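Dihydrofolate reductase (Moritella profunda, PDB 2ZZA) binds NADP+ and folic acid and probably catalyses the NADPH-dependent reduction of 7,8-dihydrofolate to 5,6,7,8-tetrahydrofolate. Local coordinates at residues Ile2-Ala7 and Val90-Ile95; Pro40-Arg45 and Ile61-Gln66; Gly57-Val62 and Gly73-Ala78. All blocks are in the same frame, centred on the assembly; numbering follows the deposited sequence.

Overall arrangement
All three contacts pair neighbouring parallel strands of the same mixed sheet. Contact 1 is buried in its middle and contact 2 is buried two strands along, whereas contact 3, at the edge strand 75-77, is only partly covered. Strands 92-95 and 40-44 join contacts 1 and 2 through bonds between Met94 and the backbone of Pro40 and Val42; contacts 2 and 3 share Ile61 and Val62 of strand 59-63. Chemistry follows place: a buried glutamate is met by hydroxyls and positive charges in contact 1, arginine and serine take the cofactor phosphate in contact 2, and valines pack at the sheet edge in contact 3, whose Arg58 holds a folate carboxylate.

Contact 1 of 3, residues Ile2-Ala7 and Val90-Ile95; sequences IVSMIA and VEELMI. With FOL (folic acid), chain D.
Beside the folate pocket, two parallel strands of the central sheet pair Ser4 with Met94 on one face and Met5 with Ile95 on the other. Ser4 holds both ends of the step, its N bonding to Leu93 O and its O taking Ile95 N at 2.7 Å; Ile2 O receives Leu93 N, and Ile6 N gives to Ile95 O. On the Ser4 face, OG stands beside its own backbone N (chi1 -54°) and donates to Glu92 OE2 at 2.6 Å, meeting the anti side of the carboxylate 24° out of its plane. OE2 also receives Tyr113 OH and Arg111, while OE1 pairs with Lys39, a setting likely to keep this buried carboxylate ionised. Met94 bends twice, laying SD 3.7 Å from Ser4 CB and turning CE to within 3.9 Å of Ile6 CG2. This is the heart of the dihydrofolate reductase fold, where strand 2-9 runs between 92-95 and 111-117. On the opposite face Met5 and Ile95 lie side by side, CG 3.8 Å from CB, under helix 99-105; Val3 CG1 and Leu93 CD2 follow the same pattern at 4.1 Å. Further along, the strand enters the pocket: Ile6 CG1 lies 3.8 Å from folate N1, and Ala7 CA comes within 3.5 Å of the same N1.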
loop_
_atom_site.group_PDB
_atom_site.type_symbol
_atom_site.label_atom_id
_atom_site.label_comp_id
_atom_site.label_asym_id
_atom_site.label_seq_id
_atom_site.Cartn_x
_atom_site.Cartn_y
_atom_site.Cartn_z
ATOM N N ILE A 2 3.844 -9.387 11.617
ATOM C CA ILE A 2 2.853 -8.322 11.695
ATOM C C ILE A 2 2.343 -8.017 10.291
ATOM O O ILE A 2 3.129 -7.847 9.357
ATOM C CB ILE A 2 3.468 -7.044 12.300
ATOM C CG1 ILE A 2 3.788 -7.285 13.775
ATOM C CG2 ILE A 2 2.516 -5.862 12.128
ATOM C CD1 ILE A 2 4.625 -6.200 14.405
ATOM N N VAL A 3 1.026 -7.961 10.137
ATOM C CA VAL A 3 0.445 -7.668 8.836
ATOM C C VAL A 3 0.046 -6.199 8.776
ATOM O O VAL A 3 -0.914 -5.776 9.418
ATOM C CB VAL A 3 -0.787 -8.557 8.557
ATOM C CG1 VAL A 3 -1.449 -8.141 7.253
ATOM C CG2 VAL A 3 -0.357 -10.020 8.487
ATOM N N SER A 4 0.804 -5.430 8.004
ATOM C CA SER A 4 0.554 -4.003 7.857
ATOM C C SER A 4 0.154 -3.689 6.435
ATOM O O SER A 4 0.546 -4.391 5.506
ATOM C CB SER A 4 1.814 -3.204 8.198
ATOM O OG SER A 4 2.307 -3.544 9.477
ATOM N N MET A 5 -0.638 -2.635 6.268
ATOM C CA MET A 5 -1.058 -2.213 4.944
ATOM C C MET A 5 -0.738 -0.734 4.848
ATOM O O MET A 5 -1.000 0.027 5.782
ATOM C CB MET A 5 -2.559 -2.446 4.728
ATOM C CG MET A 5 -3.027 -3.857 5.068
ATOM S SD MET A 5 -4.501 -4.389 4.175
ATOM C CE MET A 5 -5.698 -3.135 4.645
ATOM N N ILE A 6 -0.161 -0.333 3.721
ATOM C CA ILE A 6 0.199 1.057 3.505
ATOM C C ILE A 6 -0.455 1.587 2.235
ATOM O O ILE A 6 -0.433 0.933 1.189
ATOM C CB ILE A 6 1.744 1.224 3.446
ATOM C CG1 ILE A 6 2.107 2.676 3.111
ATOM C CG2 ILE A 6 2.349 0.236 2.447
ATOM C CD1 ILE A 6 3.569 3.034 3.441
ATOM N N ALA A 7 -1.059 2.768 2.341
ATOM C CA ALA A 7 -1.732 3.386 1.209
ATOM C C ALA A 7 -1.857 4.890 1.384
ATOM O O ALA A 7 -1.753 5.399 2.494
ATOM C CB ALA A 7 -3.119 2.783 1.042
ATOM N N VAL A 90 10.285 -12.782 8.893
ATOM C CA VAL A 90 10.454 -11.362 9.133
ATOM C C VAL A 90 9.516 -10.884 10.232
ATOM O O VAL A 90 8.571 -11.571 10.623
ATOM C CB VAL A 90 10.196 -10.527 7.856
ATOM C CG1 VAL A 90 11.231 -10.871 6.794
ATOM C CG2 VAL A 90 8.789 -10.774 7.343
ATOM N N GLU A 91 9.794 -9.686 10.721
ATOM C CA GLU A 91 9.027 -9.074 11.788
ATOM C C GLU A 91 7.731 -8.447 11.270
ATOM O O GLU A 91 6.679 -8.531 11.911
ATOM C CB GLU A 91 9.911 -8.014 12.447
ATOM C CG GLU A 91 9.320 -7.286 13.625
ATOM C CD GLU A 91 10.251 -6.193 14.121
ATOM O OE1 GLU A 91 11.400 -6.510 14.509
ATOM O OE2 GLU A 91 9.835 -5.014 14.115
ATOM N N GLU A 92 7.803 -7.834 10.096
ATOM C CA GLU A 92 6.638 -7.174 9.531
ATOM C C GLU A 92 6.579 -7.311 8.023
ATOM O O GLU A 92 7.595 -7.277 7.337
ATOM C CB GLU A 92 6.657 -5.698 9.925
ATOM C CG GLU A 92 5.541 -4.849 9.339
ATOM C CD GLU A 92 5.680 -3.398 9.747
ATOM O OE1 GLU A 92 6.800 -2.855 9.614
ATOM O OE2 GLU A 92 4.679 -2.802 10.198
ATOM N N LEU A 93 5.359 -7.458 7.531
ATOM C CA LEU A 93 5.074 -7.612 6.115
ATOM C C LEU A 93 4.231 -6.405 5.690
ATOM O O LEU A 93 3.336 -5.986 6.425
ATOM C CB LEU A 93 4.329 -8.939 5.945
ATOM C CG LEU A 93 3.345 -9.311 4.850
ATOM C CD1 LEU A 93 3.164 -10.820 4.895
ATOM C CD2 LEU A 93 2.009 -8.611 5.052
ATOM N N MET A 94 4.522 -5.835 4.524
ATOM C CA MET A 94 3.781 -4.662 4.062
ATOM C C MET A 94 2.897 -4.918 2.847
ATOM O O MET A 94 3.405 -5.171 1.752
ATOM C CB MET A 94 4.744 -3.514 3.710
ATOM C CG MET A 94 5.663 -3.052 4.834
ATOM S SD MET A 94 4.821 -2.220 6.194
ATOM C CE MET A 94 4.636 -0.593 5.537
ATOM N N ILE A 95 1.582 -4.844 3.040
ATOM C CA ILE A 95 0.626 -5.010 1.937
ATOM C C ILE A 95 0.571 -3.620 1.298
ATOM O O ILE A 95 0.073 -2.680 1.917
ATOM C CB ILE A 95 -0.790 -5.367 2.454
ATOM C CG1 ILE A 95 -0.773 -6.731 3.150
ATOM C CG2 ILE A 95 -1.780 -5.367 1.290
ATOM C CD1 ILE A 95 -0.357 -7.850 2.264
HETATM N N1 FOL D . 1.313 4.177 -0.321
HETATM C C2 FOL D . 1.578 5.477 -0.127
HETATM N NA2 FOL D . 1.663 5.955 1.112
HETATM N N3 FOL D . 1.804 6.321 -1.221
HETATM C C4 FOL D . 1.757 5.788 -2.515
HETATM O O4 FOL D . 1.971 6.499 -3.495
HETATM C C4A FOL D . 1.488 4.434 -2.674
HETATM N N5 FOL D . 1.515 3.877 -3.893
HETATM C C6 FOL D . 1.342 2.555 -4.022
HETATM C C7 FOL D . 1.122 1.775 -2.891
HETATM N N8 FOL D . 1.086 2.326 -1.692
HETATM C C8A FOL D . 1.268 3.646 -1.550
HETATM C C9 FOL D . 1.413 1.881 -5.394
HETATM N N10 FOL D . 2.030 2.743 -6.415
HETATM C C11 FOL D . 6.037 3.719 -6.459
HETATM C C12 FOL D . 5.187 4.176 -7.461
HETATM C C13 FOL D . 3.838 3.842 -7.436
HETATM C C14 FOL D . 3.327 3.046 -6.415
HETATM C C15 FOL D . 4.177 2.593 -5.412
HETATM C C16 FOL D . 5.526 2.931 -5.433
HETATM C C FOL D . 7.526 4.077 -6.497
HETATM O O FOL D . 8.082 4.368 -7.555
HETATM N N FOL D . 8.148 4.034 -5.322
HETATM C CA FOL D . 9.582 4.329 -5.170
HETATM C CB FOL D . 9.798 5.782 -4.742
HETATM C CG FOL D . 9.470 6.774 -5.860
HETATM C CD FOL D . 10.469 6.670 -7.015
HETATM O OE1 FOL D . 11.487 5.969 -6.828
HETATM O OE2 FOL D . 10.201 7.309 -8.056
HETATM C CT FOL D . 10.150 3.405 -4.091
HETATM O O1 FOL D . 9.342 2.975 -3.240
HETATM O O2 FOL D . 11.374 3.154 -4.141
#

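Contact 2 of 3, residues Pro40-Arg45 and Ile61-Gln66; sequences PIVMGR and IVLSRQ. With NAP (NADP nicotinamide-adenine-dinucleotide phosphate), chain C.
Val42 and Leu63 pack tightly on one face of two parallel strands, CG1 to CD1 at 3.8 Å, while Met43 and Val62 meet on the other, CG to CG2 also at 3.8 Å. Met43 CG sits between its backbone N and carbonyl carbon (chi1 65°), which swings the chain over Val62. Beneath, Ile61 N bonds to Ile41 O, Met43 N to Ile61 O and Leu63 N to Met43 O. Past Gly44, where a side chain would strike the cofactor's O5B, the pairing frays: Arg45 N reaches Leu63 O only weakly and also donates to the ribose O4B. Out here, towards solvent, the contact becomes polar. The Arg45 guanidinium holds Gln66 OE1 end-on in its own plane with NH1 (2.9 Å) and NH2, and NH2 also gives to phosphate O1X at 2.7 Å. Ser64 OG donates to O1X at 2.6 Å while accepting from Gln66 N in an ST turn. Arg65 N bonds almost straight to O2X at 2.7 Å. Arg65 lays one guanidinium face over the adenine. A leucine in place of Arg45 would probably cost phosphate O1X its bond to a charged group and leave Gln66 OE1 without the pair of N-H groups that grips it. Strand 40-44, helix 45-51 and strand 59-63 form a beta-alpha-beta unit whose strand ends cradle the 2'-phosphate and adenine of NADP+.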
loop_
_atom_site.group_PDB
_atom_site.type_symbol
_atom_site.label_atom_id
_atom_site.label_comp_id
_atom_site.label_asym_id
_atom_site.label_seq_id
_atom_site.Cartn_x
_atom_site.Cartn_y
_atom_site.Cartn_z
ATOM N N PRO A 40 9.381 -6.970 3.229
ATOM C CA PRO A 40 8.779 -7.634 2.073
ATOM C C PRO A 40 7.506 -6.849 1.744
ATOM O O PRO A 40 6.751 -6.482 2.647
ATOM C CB PRO A 40 8.454 -9.030 2.602
ATOM C CG PRO A 40 9.473 -9.236 3.680
ATOM C CD PRO A 40 9.487 -7.894 4.370
ATOM N N ILE A 41 7.282 -6.554 0.472
ATOM C CA ILE A 41 6.068 -5.847 0.087
ATOM C C ILE A 41 5.219 -6.790 -0.753
ATOM O O ILE A 41 5.716 -7.422 -1.680
ATOM C CB ILE A 41 6.373 -4.552 -0.710
ATOM C CG1 ILE A 41 7.284 -4.863 -1.900
ATOM C CG2 ILE A 41 7.009 -3.511 0.221
ATOM C CD1 ILE A 41 7.548 -3.662 -2.788
ATOM N N VAL A 42 3.941 -6.897 -0.397
ATOM C CA VAL A 42 2.992 -7.763 -1.091
ATOM C C VAL A 42 2.020 -6.894 -1.879
ATOM O O VAL A 42 1.415 -5.975 -1.326
ATOM C CB VAL A 42 2.195 -8.614 -0.086
ATOM C CG1 VAL A 42 1.196 -9.485 -0.822
ATOM C CG2 VAL A 42 3.152 -9.461 0.749
ATOM N N MET A 43 1.856 -7.201 -3.163
ATOM C CA MET A 43 0.990 -6.409 -4.024
ATOM C C MET A 43 0.221 -7.252 -5.033
ATOM O O MET A 43 0.623 -8.371 -5.363
ATOM C CB MET A 43 1.844 -5.404 -4.793
ATOM C CG MET A 43 2.813 -6.090 -5.754
ATOM S SD MET A 43 4.029 -5.008 -6.490
ATOM C CE MET A 43 5.418 -5.300 -5.412
ATOM N N GLY A 44 -0.880 -6.706 -5.536
ATOM C CA GLY A 44 -1.646 -7.427 -6.534
ATOM C C GLY A 44 -0.978 -7.242 -7.884
ATOM O O GLY A 44 -0.152 -6.339 -8.058
ATOM N N ARG A 45 -1.331 -8.089 -8.844
ATOM C CA ARG A 45 -0.753 -8.014 -10.182
ATOM C C ARG A 45 -0.925 -6.632 -10.814
ATOM O O ARG A 45 -0.001 -6.112 -11.433
ATOM C CB ARG A 45 -1.402 -9.061 -11.095
ATOM C CG ARG A 45 -0.868 -9.074 -12.527
ATOM C CD ARG A 45 -1.971 -9.453 -13.492
ATOM N NE ARG A 45 -1.516 -9.629 -14.869
ATOM C CZ ARG A 45 -1.604 -10.777 -15.537
ATOM N NH1 ARG A 45 -1.175 -10.856 -16.790
ATOM N NH2 ARG A 45 -2.116 -11.854 -14.948
ATOM N N ILE A 61 6.788 -9.210 -3.695
ATOM C CA ILE A 61 5.906 -10.368 -3.806
ATOM C C ILE A 61 4.626 -9.931 -4.508
ATOM O O ILE A 61 3.922 -9.054 -4.021
ATOM C CB ILE A 61 5.563 -10.930 -2.408
ATOM C CG1 ILE A 61 6.840 -11.435 -1.735
ATOM C CG2 ILE A 61 4.533 -12.053 -2.531
ATOM C CD1 ILE A 61 6.677 -11.755 -0.260
ATOM N N VAL A 62 4.339 -10.550 -5.650
ATOM C CA VAL A 62 3.170 -10.220 -6.454
ATOM C C VAL A 62 2.149 -11.354 -6.501
ATOM O O VAL A 62 2.497 -12.514 -6.730
ATOM C CB VAL A 62 3.594 -9.868 -7.900
ATOM C CG1 VAL A 62 2.378 -9.500 -8.735
ATOM C CG2 VAL A 62 4.609 -8.729 -7.872
ATOM N N LEU A 63 0.885 -11.002 -6.296
ATOM C CA LEU A 63 -0.194 -11.977 -6.297
ATOM C C LEU A 63 -0.876 -12.091 -7.646
ATOM O O LEU A 63 -1.343 -11.105 -8.211
ATOM C CB LEU A 63 -1.234 -11.610 -5.238
ATOM C CG LEU A 63 -0.889 -11.932 -3.785
ATOM C CD1 LEU A 63 -1.599 -10.944 -2.887
ATOM C CD2 LEU A 63 -1.295 -13.358 -3.456
ATOM N N SER A 64 -0.923 -13.312 -8.160
ATOM C CA SER A 64 -1.569 -13.577 -9.432
ATOM C C SER A 64 -1.899 -15.050 -9.536
ATOM O O SER A 64 -1.095 -15.897 -9.156
ATOM C CB SER A 64 -0.662 -13.182 -10.591
ATOM O OG SER A 64 -1.240 -13.569 -11.819
ATOM N N ARG A 65 -3.091 -15.353 -10.039
ATOM C CA ARG A 65 -3.494 -16.737 -10.208
ATOM C C ARG A 65 -3.136 -17.243 -11.599
ATOM O O ARG A 65 -3.436 -18.384 -11.949
ATOM C CB ARG A 65 -4.988 -16.895 -9.941
ATOM C CG ARG A 65 -5.292 -16.925 -8.461
ATOM C CD ARG A 65 -6.758 -17.125 -8.183
ATOM N NE ARG A 65 -7.539 -15.947 -8.531
ATOM C CZ ARG A 65 -8.376 -15.338 -7.694
ATOM N NH1 ARG A 65 -9.050 -14.269 -8.090
ATOM N NH2 ARG A 65 -8.536 -15.802 -6.460
ATOM N N GLN A 66 -2.500 -16.392 -12.398
ATOM C CA GLN A 66 -2.085 -16.806 -13.730
ATOM C C GLN A 66 -0.777 -17.554 -13.508
ATOM O O GLN A 66 0.281 -16.948 -13.341
ATOM C CB GLN A 66 -1.856 -15.598 -14.632
ATOM C CG GLN A 66 -1.700 -15.969 -16.101
ATOM C CD GLN A 66 -1.432 -14.764 -16.975
ATOM O OE1 GLN A 66 -1.921 -13.668 -16.705
ATOM N NE2 GLN A 66 -0.664 -14.963 -18.040
HETATM P PA NAP C . -4.744 -5.051 -7.557
HETATM O O1A NAP C . -5.404 -5.268 -6.251
HETATM O O2A NAP C . -3.297 -4.360 -7.414
HETATM O O5B NAP C . -4.479 -6.432 -8.336
HETATM C C5B NAP C . -5.579 -7.294 -8.637
HETATM C C4B NAP C . -5.075 -8.633 -9.178
HETATM O O4B NAP C . -4.237 -9.308 -8.226
HETATM C C3B NAP C . -6.227 -9.604 -9.434
HETATM O O3B NAP C . -6.833 -9.283 -10.688
HETATM C C2B NAP C . -5.392 -10.875 -9.573
HETATM O O2B NAP C . -4.620 -10.816 -10.774
HETATM C C1B NAP C . -4.447 -10.723 -8.378
HETATM N N9A NAP C . -5.083 -11.230 -7.142
HETATM C C8A NAP C . -5.938 -10.573 -6.360
HETATM N N7A NAP C . -6.257 -11.332 -5.315
HETATM C C5A NAP C . -5.603 -12.484 -5.430
HETATM C C6A NAP C . -5.520 -13.635 -4.658
HETATM N N6A NAP C . -6.202 -13.738 -3.521
HETATM N N1A NAP C . -4.730 -14.637 -5.070
HETATM C C2A NAP C . -4.036 -14.542 -6.190
HETATM N N3A NAP C . -4.090 -13.461 -6.948
HETATM C C4A NAP C . -4.857 -12.421 -6.598
HETATM O O3 NAP C . -5.580 -4.141 -8.594
HETATM P PN NAP C . -6.570 -2.941 -8.171
HETATM O O1N NAP C . -7.085 -2.672 -9.530
HETATM O O2N NAP C . -7.326 -3.633 -7.102
HETATM O O5D NAP C . -5.347 -2.036 -7.644
HETATM C C5D NAP C . -4.598 -1.223 -8.553
HETATM C C4D NAP C . -5.109 0.219 -8.570
HETATM O O4D NAP C . -4.907 0.737 -7.240
HETATM C C3D NAP C . -4.239 1.077 -9.491
HETATM O O3D NAP C . -4.917 2.273 -9.885
HETATM C C2D NAP C . -3.081 1.426 -8.561
HETATM O O2D NAP C . -2.423 2.617 -9.001
HETATM C C1D NAP C . -3.881 1.743 -7.297
HETATM N N1N NAP C . -3.053 1.752 -6.070
HETATM C C2N NAP C . -3.013 2.893 -5.259
HETATM C C3N NAP C . -2.311 2.862 -4.060
HETATM C C7N NAP C . -2.285 4.095 -3.151
HETATM O O7N NAP C . -1.886 4.014 -1.992
HETATM N N7N NAP C . -2.740 5.217 -3.702
HETATM C C4N NAP C . -1.649 1.703 -3.673
HETATM C C5N NAP C . -1.675 0.570 -4.479
HETATM C C6N NAP C . -2.375 0.591 -5.679
HETATM P P2B NAP C . -4.559 -12.098 -11.741
HETATM O O1X NAP C . -3.276 -12.180 -12.477
HETATM O O2X NAP C . -4.824 -13.388 -10.816
HETATM O O3X NAP C . -5.831 -11.949 -12.716
#

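Contact 3 of 3, residues Gly57-Val62 and Gly73-Ala78; sequences GRLNIV and GVTVVA. With FOL (folic acid), chain D.
Asn60 sets its CB against Val74 CG1 at 3.8 Å, and two residues before it the flat guanidinium of Arg58 meets a carboxylate of folate at its edge. That carboxylate, the alpha one of the glutamate tail, lies with its carbon CT in the guanidinium plane. NH1 gives to O2 at 2.8 Å in a nearly straight bond, and NH2 to O1 at 2.7 Å, each nitrogen taking its own oxygen. Bends at chi2 and chi3 carry the arginine away from strand 75-77 and down to the ligand; Pro56 O and Thr36 OG1 take further N-H groups and fix its rotation. A paired grip of this kind on the folate glutamate is characteristic of dihydrofolate reductases. Between the strands the ladder is regular: Thr75 N bonds to Asn60 O at 2.9 Å, Val62 N to Thr75 O at 2.8 Å, and Val77 N to Val62 O at 3.0 Å. Ahead of the ladder, where the chains splay apart, one water takes over the pairing, accepting from Asn60 N and donating to Gly73 O. On one face Ile61 CG2 crosses Val77 CG2 at 3.8 Å; with Val77 CG1 anti to the carbonyl carbon (chi1 -66°), CG2 falls between the backbone N and the carbonyl carbon. On the other, Val62 CG2 rests against Val74 CB at 4.1 Å. Strand 75-77 is an edge strand of the sheet and 59-63 separates it from 40-44. Ala83 and Ala86 of helix 80-87 cover the Ile61 and Val77 face, and Phe48 of helix 45-51 covers Val62 and Val74.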
loop_
_atom_site.group_PDB
_atom_site.type_symbol
_atom_site.label_atom_id
_atom_site.label_comp_id
_atom_site.label_asym_id
_atom_site.label_seq_id
_atom_site.Cartn_x
_atom_site.Cartn_y
_atom_site.Cartn_z
ATOM N N GLY A 57 15.619 -2.709 -2.909
ATOM C CA GLY A 57 15.789 -2.857 -1.473
ATOM C C GLY A 57 14.640 -3.501 -0.733
ATOM O O GLY A 57 14.558 -3.402 0.488
ATOM N N ARG A 58 13.757 -4.163 -1.470
ATOM C CA ARG A 58 12.607 -4.834 -0.878
ATOM C C ARG A 58 12.332 -6.145 -1.600
ATOM O O ARG A 58 12.608 -6.270 -2.789
ATOM C CB ARG A 58 11.362 -3.940 -0.973
ATOM C CG ARG A 58 11.259 -2.875 0.113
ATOM C CD ARG A 58 10.571 -1.611 -0.397
ATOM N NE ARG A 58 11.387 -0.929 -1.402
ATOM C CZ ARG A 58 11.095 0.247 -1.950
ATOM N NH1 ARG A 58 11.913 0.772 -2.852
ATOM N NH2 ARG A 58 9.994 0.904 -1.601
ATOM N N LEU A 59 11.806 -7.123 -0.872
ATOM C CA LEU A 59 11.450 -8.407 -1.466
ATOM C C LEU A 59 10.082 -8.135 -2.097
ATOM O O LEU A 59 9.111 -7.907 -1.378
ATOM C CB LEU A 59 11.303 -9.477 -0.380
ATOM C CG LEU A 59 11.493 -10.944 -0.780
ATOM C CD1 LEU A 59 10.737 -11.826 0.202
ATOM C CD2 LEU A 59 11.002 -11.188 -2.195
ATOM N N ASN A 60 10.011 -8.134 -3.426
ATOM C CA ASN A 60 8.752 -7.864 -4.125
ATOM C C ASN A 60 7.947 -9.134 -4.341
ATOM O O ASN A 60 8.366 -10.021 -5.082
ATOM C CB ASN A 60 9.020 -7.207 -5.483
ATOM C CG ASN A 60 9.590 -5.805 -5.358
ATOM O OD1 ASN A 60 10.644 -5.595 -4.747
ATOM N ND2 ASN A 60 8.900 -4.838 -5.943
ATOM N N ILE A 61 6.788 -9.210 -3.695
ATOM C CA ILE A 61 5.906 -10.368 -3.806
ATOM C C ILE A 61 4.626 -9.931 -4.508
ATOM O O ILE A 61 3.922 -9.054 -4.021
ATOM C CB ILE A 61 5.563 -10.930 -2.408
ATOM C CG1 ILE A 61 6.840 -11.435 -1.735
ATOM C CG2 ILE A 61 4.533 -12.053 -2.531
ATOM C CD1 ILE A 61 6.677 -11.755 -0.260
ATOM N N VAL A 62 4.339 -10.550 -5.650
ATOM C CA VAL A 62 3.170 -10.220 -6.454
ATOM C C VAL A 62 2.149 -11.354 -6.501
ATOM O O VAL A 62 2.497 -12.514 -6.730
ATOM C CB VAL A 62 3.594 -9.868 -7.900
ATOM C CG1 VAL A 62 2.378 -9.500 -8.735
ATOM C CG2 VAL A 62 4.609 -8.729 -7.872
ATOM N N GLY A 73 12.606 -10.211 -11.713
ATOM C CA GLY A 73 12.871 -9.620 -10.411
ATOM C C GLY A 73 11.815 -9.613 -9.323
ATOM O O GLY A 73 11.927 -8.831 -8.380
ATOM N N VAL A 74 10.790 -10.452 -9.431
ATOM C CA VAL A 74 9.768 -10.497 -8.386
ATOM C C VAL A 74 9.352 -11.934 -8.114
ATOM O O VAL A 74 9.545 -12.809 -8.955
ATOM C CB VAL A 74 8.494 -9.688 -8.769
ATOM C CG1 VAL A 74 8.863 -8.260 -9.094
ATOM C CG2 VAL A 74 7.786 -10.344 -9.954
ATOM N N THR A 75 8.797 -12.172 -6.931
ATOM C CA THR A 75 8.320 -13.495 -6.550
ATOM C C THR A 75 6.806 -13.519 -6.747
ATOM O O THR A 75 6.095 -12.684 -6.195
ATOM C CB THR A 75 8.628 -13.800 -5.067
ATOM O OG1 THR A 75 10.038 -13.991 -4.900
ATOM C CG2 THR A 75 7.895 -15.058 -4.611
ATOM N N VAL A 76 6.309 -14.468 -7.533
ATOM C CA VAL A 76 4.868 -14.559 -7.777
ATOM C C VAL A 76 4.254 -15.690 -6.960
ATOM O O VAL A 76 4.790 -16.794 -6.908
ATOM C CB VAL A 76 4.566 -14.782 -9.282
ATOM C CG1 VAL A 76 3.062 -14.870 -9.512
ATOM C CG2 VAL A 76 5.153 -13.643 -10.098
ATOM N N VAL A 77 3.135 -15.402 -6.310
ATOM C CA VAL A 77 2.444 -16.385 -5.488
ATOM C C VAL A 77 0.980 -16.417 -5.909
ATOM O O VAL A 77 0.427 -15.393 -6.316
ATOM C CB VAL A 77 2.562 -16.038 -3.986
ATOM C CG1 VAL A 77 4.022 -16.159 -3.541
ATOM C CG2 VAL A 77 2.050 -14.620 -3.728
ATOM N N ALA A 78 0.359 -17.590 -5.811
ATOM C CA ALA A 78 -1.033 -17.766 -6.221
ATOM C C ALA A 78 -2.088 -17.560 -5.134
ATOM O O ALA A 78 -3.283 -17.579 -5.428
ATOM C CB ALA A 78 -1.209 -19.150 -6.855
HETATM N N1 FOL D . 1.313 4.177 -0.321
HETATM C C2 FOL D . 1.578 5.477 -0.127
HETATM N NA2 FOL D . 1.663 5.955 1.112
HETATM N N3 FOL D . 1.804 6.321 -1.221
HETATM C C4 FOL D . 1.757 5.788 -2.515
HETATM O O4 FOL D . 1.971 6.499 -3.495
HETATM C C4A FOL D . 1.488 4.434 -2.674
HETATM N N5 FOL D . 1.515 3.877 -3.893
HETATM C C6 FOL D . 1.342 2.555 -4.022
HETATM C C7 FOL D . 1.122 1.775 -2.891
HETATM N N8 FOL D . 1.086 2.326 -1.692
HETATM C C8A FOL D . 1.268 3.646 -1.550
HETATM C C9 FOL D . 1.413 1.881 -5.394
HETATM N N10 FOL D . 2.030 2.743 -6.415
HETATM C C11 FOL D . 6.037 3.719 -6.459
HETATM C C12 FOL D . 5.187 4.176 -7.461
HETATM C C13 FOL D . 3.838 3.842 -7.436
HETATM C C14 FOL D . 3.327 3.046 -6.415
HETATM C C15 FOL D . 4.177 2.593 -5.412
HETATM C C16 FOL D . 5.526 2.931 -5.433
HETATM C C FOL D . 7.526 4.077 -6.497
HETATM O O FOL D . 8.082 4.368 -7.555
HETATM N N FOL D . 8.148 4.034 -5.322
HETATM C CA FOL D . 9.582 4.329 -5.170
HETATM C CB FOL D . 9.798 5.782 -4.742
HETATM C CG FOL D . 9.470 6.774 -5.860
HETATM C CD FOL D . 10.469 6.670 -7.015
HETATM O OE1 FOL D . 11.487 5.969 -6.828
HETATM O OE2 FOL D . 10.201 7.309 -8.056
HETATM C CT FOL D . 10.150 3.405 -4.091
HETATM O O1 FOL D . 9.342 2.975 -3.240
HETATM O O2 FOL D . 11.374 3.154 -4.141
HETATM O O HOH W 1 12.028 -8.683 -5.351
#